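Local structure of putative hemin storage protein (Bordetella bronchiseptica, 6AU1) at residues Q47-P52 against W93-T98; V12-I17 against D73-V78. The protein cleaves deacetylated poly-beta-1,6-N-acetyl-D-glucosamine, a bacterial biofilm polysaccharide, through the glycoside hydrolase domain that this chain represents. One frame throughout, in Å; residues are numbered along the deposited sequence.

Contact 1: residues Q47-P52 against W93-T98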
# COMPACT_ATOMS: atom_id res chain seq x y z
N GLN A 47 6.32 7.34 1.27
CA GLN A 47 7.16 6.17 0.99
C GLN A 47 8.34 6.06 1.95
O GLN A 47 9.12 7.01 2.06
CB GLN A 47 7.68 6.26 -0.45
CG GLN A 47 8.21 4.94 -1.03
CD GLN A 47 8.91 5.16 -2.36
OE1 GLN A 47 9.36 6.26 -2.66
NE2 GLN A 47 9.02 4.10 -3.15
N ALA A 48 8.50 4.92 2.62
CA ALA A 48 9.61 4.75 3.55
C ALA A 48 10.67 3.80 3.00
O ALA A 48 11.73 3.60 3.62
CB ALA A 48 9.09 4.25 4.91
N PHE A 49 10.37 3.22 1.84
CA PHE A 49 11.24 2.24 1.16
C PHE A 49 11.66 2.77 -0.22
O PHE A 49 11.03 3.68 -0.75
CB PHE A 49 10.50 0.90 1.00
CG PHE A 49 9.27 0.98 0.13
CD1 PHE A 49 8.08 1.50 0.63
CD2 PHE A 49 9.31 0.55 -1.19
CE1 PHE A 49 6.93 1.58 -0.17
CE2 PHE A 49 8.18 0.62 -2.00
CZ PHE A 49 6.98 1.14 -1.48
N ALA A 50 12.73 2.22 -0.79
CA ALA A 50 13.18 2.67 -2.10
C ALA A 50 12.78 1.66 -3.18
O ALA A 50 12.97 0.46 -3.01
CB ALA A 50 14.69 2.87 -2.10
N ASP A 51 12.24 2.17 -4.28
CA ASP A 51 11.87 1.32 -5.42
C ASP A 51 12.16 2.06 -6.74
O ASP A 51 11.27 2.15 -7.60
CB ASP A 51 10.39 0.92 -5.30
CG ASP A 51 9.95 -0.13 -6.34
OD1 ASP A 51 10.80 -0.84 -6.90
OD2 ASP A 51 8.74 -0.22 -6.59
N PRO A 52 13.39 2.57 -6.91
CA PRO A 52 13.62 3.42 -8.09
C PRO A 52 13.49 2.69 -9.42
O PRO A 52 13.23 3.34 -10.43
CB PRO A 52 15.06 3.92 -7.89
CG PRO A 52 15.71 2.89 -7.03
CD PRO A 52 14.62 2.40 -6.11
N TRP A 93 4.48 4.61 4.61
CA TRP A 93 4.06 3.64 3.60
C TRP A 93 5.20 2.63 3.44
O TRP A 93 6.31 2.99 3.03
CB TRP A 93 3.74 4.40 2.30
CG TRP A 93 3.61 3.59 1.05
CD1 TRP A 93 3.17 2.30 0.92
CD2 TRP A 93 3.95 4.04 -0.27
NE1 TRP A 93 3.21 1.93 -0.40
CE2 TRP A 93 3.68 2.97 -1.15
CE3 TRP A 93 4.44 5.25 -0.79
CZ2 TRP A 93 3.91 3.07 -2.53
CZ3 TRP A 93 4.67 5.34 -2.16
CH2 TRP A 93 4.39 4.25 -3.01
N LEU A 94 4.95 1.37 3.80
CA LEU A 94 6.00 0.35 3.82
C LEU A 94 5.45 -0.96 3.27
O LEU A 94 4.26 -1.22 3.41
CB LEU A 94 6.50 0.16 5.26
CG LEU A 94 7.89 -0.38 5.58
CD1 LEU A 94 8.99 0.45 4.91
CD2 LEU A 94 8.09 -0.46 7.10
N PRO A 95 6.30 -1.78 2.65
CA PRO A 95 5.85 -3.11 2.22
C PRO A 95 5.45 -3.96 3.41
O PRO A 95 5.93 -3.75 4.53
CB PRO A 95 7.09 -3.71 1.54
CG PRO A 95 7.95 -2.52 1.17
CD PRO A 95 7.71 -1.54 2.30
N VAL A 96 4.59 -4.94 3.17
CA VAL A 96 4.24 -5.91 4.18
C VAL A 96 5.21 -7.09 4.11
O VAL A 96 5.59 -7.66 5.15
CB VAL A 96 2.79 -6.40 3.99
CG1 VAL A 96 2.41 -7.41 5.08
CG2 VAL A 96 1.82 -5.20 3.99
N LEU A 97 5.58 -7.48 2.89
CA LEU A 97 6.34 -8.71 2.65
C LEU A 97 7.62 -8.53 1.84
O LEU A 97 8.59 -9.27 2.04
CB LEU A 97 5.48 -9.73 1.90
CG LEU A 97 4.14 -10.13 2.52
CD1 LEU A 97 3.49 -11.14 1.58
CD2 LEU A 97 4.35 -10.71 3.92
N THR A 98 7.64 -7.57 0.90
CA THR A 98 8.77 -7.48 -0.04
C THR A 98 9.96 -6.73 0.56
O THR A 98 10.04 -5.50 0.47
CB THR A 98 8.39 -6.79 -1.37
OG1 THR A 98 7.92 -5.45 -1.12
CG2 THR A 98 7.32 -7.58 -2.12
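F49 drives the edge of its ring into one face of the W93 indole, an edge-to-face (T-shaped) pair with the planes at 85° and the phenyl centroid 5.0 Å from that of the five-membered ring. CE1 and CZ of F49 do the touching, CE1 lying 3.7 Å from W93 CE2. The phenyl group is itself sandwiched: P95 CG sits over one face in a CH-pi contact, 4.0 Å from the ring centroid, while CG of Q47 packs near the rim of the opposite face. In the ring plane, the F49 CD1 edge meets the carbonyl oxygen W93 O at 3.3 Å. With F49 CG between its backbone N and carbonyl carbon (chi1 63°), the ring stands between P95 and the Q47 side chain. That same W93 O accepts the backbone bond from A48 N (2.9 Å), just beyond the parallel Q47-W93 bridge. Q47 slants across the CE3-CZ3 side of the indole, CB 3.4 Å from W93 CE3, its amide plane 19° from the ring plane; its extended chain carries NE2 to a hydrogen bond with D15 OD2. Beyond the bridge, A48 CB meets L94 CD1 at 3.8 Å. H160 meets both F49 and W93, and Y335 is edge-to-face with W93. Strands 43-47 and 89-94 are neighbours in the parallel barrel sheet of this TIM-barrel-clan domain; the contact lies at their C-terminal ends, where TIM-barrel enzymes carry their active sites, with strand 156-159 flanking 89-94 and helix 14-17 beside Q47.

Contact 2: residues V12-I17 against D73-V78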
# COMPACT_ATOMS: atom_id res chain seq x y z
N VAL A 12 3.14 10.05 -1.73
CA VAL A 12 4.38 10.68 -2.19
C VAL A 12 5.55 9.72 -2.22
O VAL A 12 5.80 9.00 -1.25
CB VAL A 12 4.73 11.87 -1.27
CG1 VAL A 12 6.12 12.42 -1.58
CG2 VAL A 12 3.66 12.97 -1.38
N ASP A 13 6.29 9.73 -3.34
CA ASP A 13 7.48 8.90 -3.50
C ASP A 13 8.71 9.60 -2.97
O ASP A 13 9.05 10.68 -3.45
CB ASP A 13 7.71 8.55 -4.98
CG ASP A 13 6.56 7.81 -5.58
OD1 ASP A 13 6.41 6.61 -5.27
OD2 ASP A 13 5.80 8.43 -6.37
N LEU A 14 9.39 9.00 -1.99
CA LEU A 14 10.72 9.49 -1.62
C LEU A 14 11.70 9.25 -2.77
O LEU A 14 12.75 9.89 -2.83
CB LEU A 14 11.22 8.81 -0.35
CG LEU A 14 11.32 9.73 0.86
CD1 LEU A 14 10.01 10.41 1.07
CD2 LEU A 14 11.73 9.00 2.13
N ASP A 15 11.38 8.30 -3.66
CA ASP A 15 12.19 8.10 -4.85
C ASP A 15 12.23 9.36 -5.72
O ASP A 15 13.17 9.55 -6.49
CB ASP A 15 11.68 6.91 -5.69
CG ASP A 15 11.83 5.57 -4.98
OD1 ASP A 15 12.74 5.44 -4.13
OD2 ASP A 15 11.05 4.65 -5.29
N TYR A 16 11.22 10.22 -5.60
CA TYR A 16 11.19 11.48 -6.35
C TYR A 16 12.00 12.57 -5.66
O TYR A 16 12.45 13.52 -6.30
CB TYR A 16 9.75 11.99 -6.53
CG TYR A 16 8.87 11.33 -7.58
CD1 TYR A 16 9.21 10.13 -8.19
CD2 TYR A 16 7.66 11.94 -7.95
CE1 TYR A 16 8.37 9.54 -9.13
CE2 TYR A 16 6.82 11.35 -8.90
CZ TYR A 16 7.18 10.16 -9.48
OH TYR A 16 6.33 9.60 -10.42
N ILE A 17 12.15 12.45 -4.34
CA ILE A 17 12.90 13.44 -3.55
C ILE A 17 14.39 13.15 -3.60
O ILE A 17 15.21 14.08 -3.76
CB ILE A 17 12.44 13.43 -2.07
CG1 ILE A 17 10.94 13.71 -1.98
CG2 ILE A 17 13.29 14.41 -1.23
CD1 ILE A 17 10.37 13.59 -0.58
N ASP A 73 19.15 8.60 4.52
CA ASP A 73 18.42 8.79 5.77
C ASP A 73 17.42 9.92 5.58
O ASP A 73 17.72 11.08 5.90
CB ASP A 73 19.38 9.09 6.93
CG ASP A 73 18.74 8.90 8.29
OD1 ASP A 73 17.50 8.74 8.36
OD2 ASP A 73 19.48 8.93 9.30
N LEU A 74 16.24 9.60 5.06
CA LEU A 74 15.40 10.63 4.47
C LEU A 74 13.98 10.63 5.02
O LEU A 74 13.35 11.68 5.07
CB LEU A 74 15.38 10.45 2.95
CG LEU A 74 14.70 11.50 2.07
CD1 LEU A 74 15.27 12.88 2.34
CD2 LEU A 74 14.90 11.12 0.60
N PHE A 75 13.46 9.47 5.40
CA PHE A 75 12.06 9.42 5.82
C PHE A 75 11.80 10.32 7.05
O PHE A 75 10.82 11.08 7.07
CB PHE A 75 11.60 7.99 6.14
CG PHE A 75 10.16 7.92 6.55
CD1 PHE A 75 9.16 7.87 5.60
CD2 PHE A 75 9.80 7.99 7.90
CE1 PHE A 75 7.81 7.82 5.97
CE2 PHE A 75 8.47 7.96 8.29
CZ PHE A 75 7.46 7.88 7.32
N ASN A 76 12.65 10.22 8.06
CA ASN A 76 12.41 10.99 9.28
C ASN A 76 12.34 12.50 8.99
O ASN A 76 11.47 13.20 9.50
CB ASN A 76 13.49 10.71 10.35
CG ASN A 76 14.86 11.26 9.97
OD1 ASN A 76 15.37 11.00 8.87
ND2 ASN A 76 15.48 12.03 10.88
N ARG A 77 13.25 13.00 8.16
CA ARG A 77 13.30 14.45 7.99
C ARG A 77 12.18 14.96 7.08
O ARG A 77 11.65 16.04 7.29
CB ARG A 77 14.68 14.89 7.49
CG ARG A 77 14.98 14.57 6.05
CD ARG A 77 16.49 14.35 5.86
NE ARG A 77 17.34 15.32 6.57
CZ ARG A 77 17.81 16.45 6.04
NH1 ARG A 77 17.52 16.77 4.78
NH2 ARG A 77 18.58 17.26 6.76
N VAL A 78 11.76 14.15 6.11
CA VAL A 78 10.64 14.56 5.25
C VAL A 78 9.34 14.50 6.05
O VAL A 78 8.50 15.39 5.95
CB VAL A 78 10.54 13.69 4.00
CG1 VAL A 78 9.32 14.07 3.16
CG2 VAL A 78 11.84 13.85 3.18
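L14, with an unusual chi1 of -111°, and L74, whose CG is anti to its backbone N (chi1 -173°), bring their branched ends alongside each other, running in opposite directions. Their meeting joins two parts of the TIM-barrel-like fold: the short, weakly bonded helical turn 14-17 that follows strand 8-12, and the first turn of helix 75-86, where L74 holds the N-cap position. L14 CG lies 3.8 Å from L74 CD2. Its CD2 methyl reaches past L74 to the start of the helix, 3.7 Å from the backbone N of F75, and sits at the edge of the F75 ring, near its plane. No hydrogen bond crosses between the segments; the contact is made by buried hydrocarbon. I17 adds a second row one turn along. Its CG2 branch approaches L74 CD2 at 4.1 Å, while the other branch, extended to CD1, points at V78. Helix 22-39 packs against this cluster, with L32 touching I17 and L29 touching V78, and L46 of strand 43-47 lies against both L14 and F75. At the far end I17 and V78 meet tip to tip, I17 CD1 being 3.9 Å from V78 CG1 and 4.0 Å from V78 CG2.

Both contacts are buried, but contact 1 lies nearer the centre of the chain, about 9 Å against 16 Å between centres. Contact 1 joins adjacent barrel strands at their C-terminal ends through aromatic rings and a backbone bond; contact 2 packs the turn that follows strand 8-12 against the start of helix 75-86, mainly with aliphatic groups and no hydrogen bond across it. Their segments alternate along the chain, and helix 75-86 of contact 2 leads straight into strand 89-94 of contact 1. They meet where Q47 and D51 approach L14 and D15, with D51 N 2.9 Å from D15 OD2 in a probable hydrogen bond. Thus the helical turn 14-17 turns apolar residues toward 73-78 and an acidic group toward 47-52.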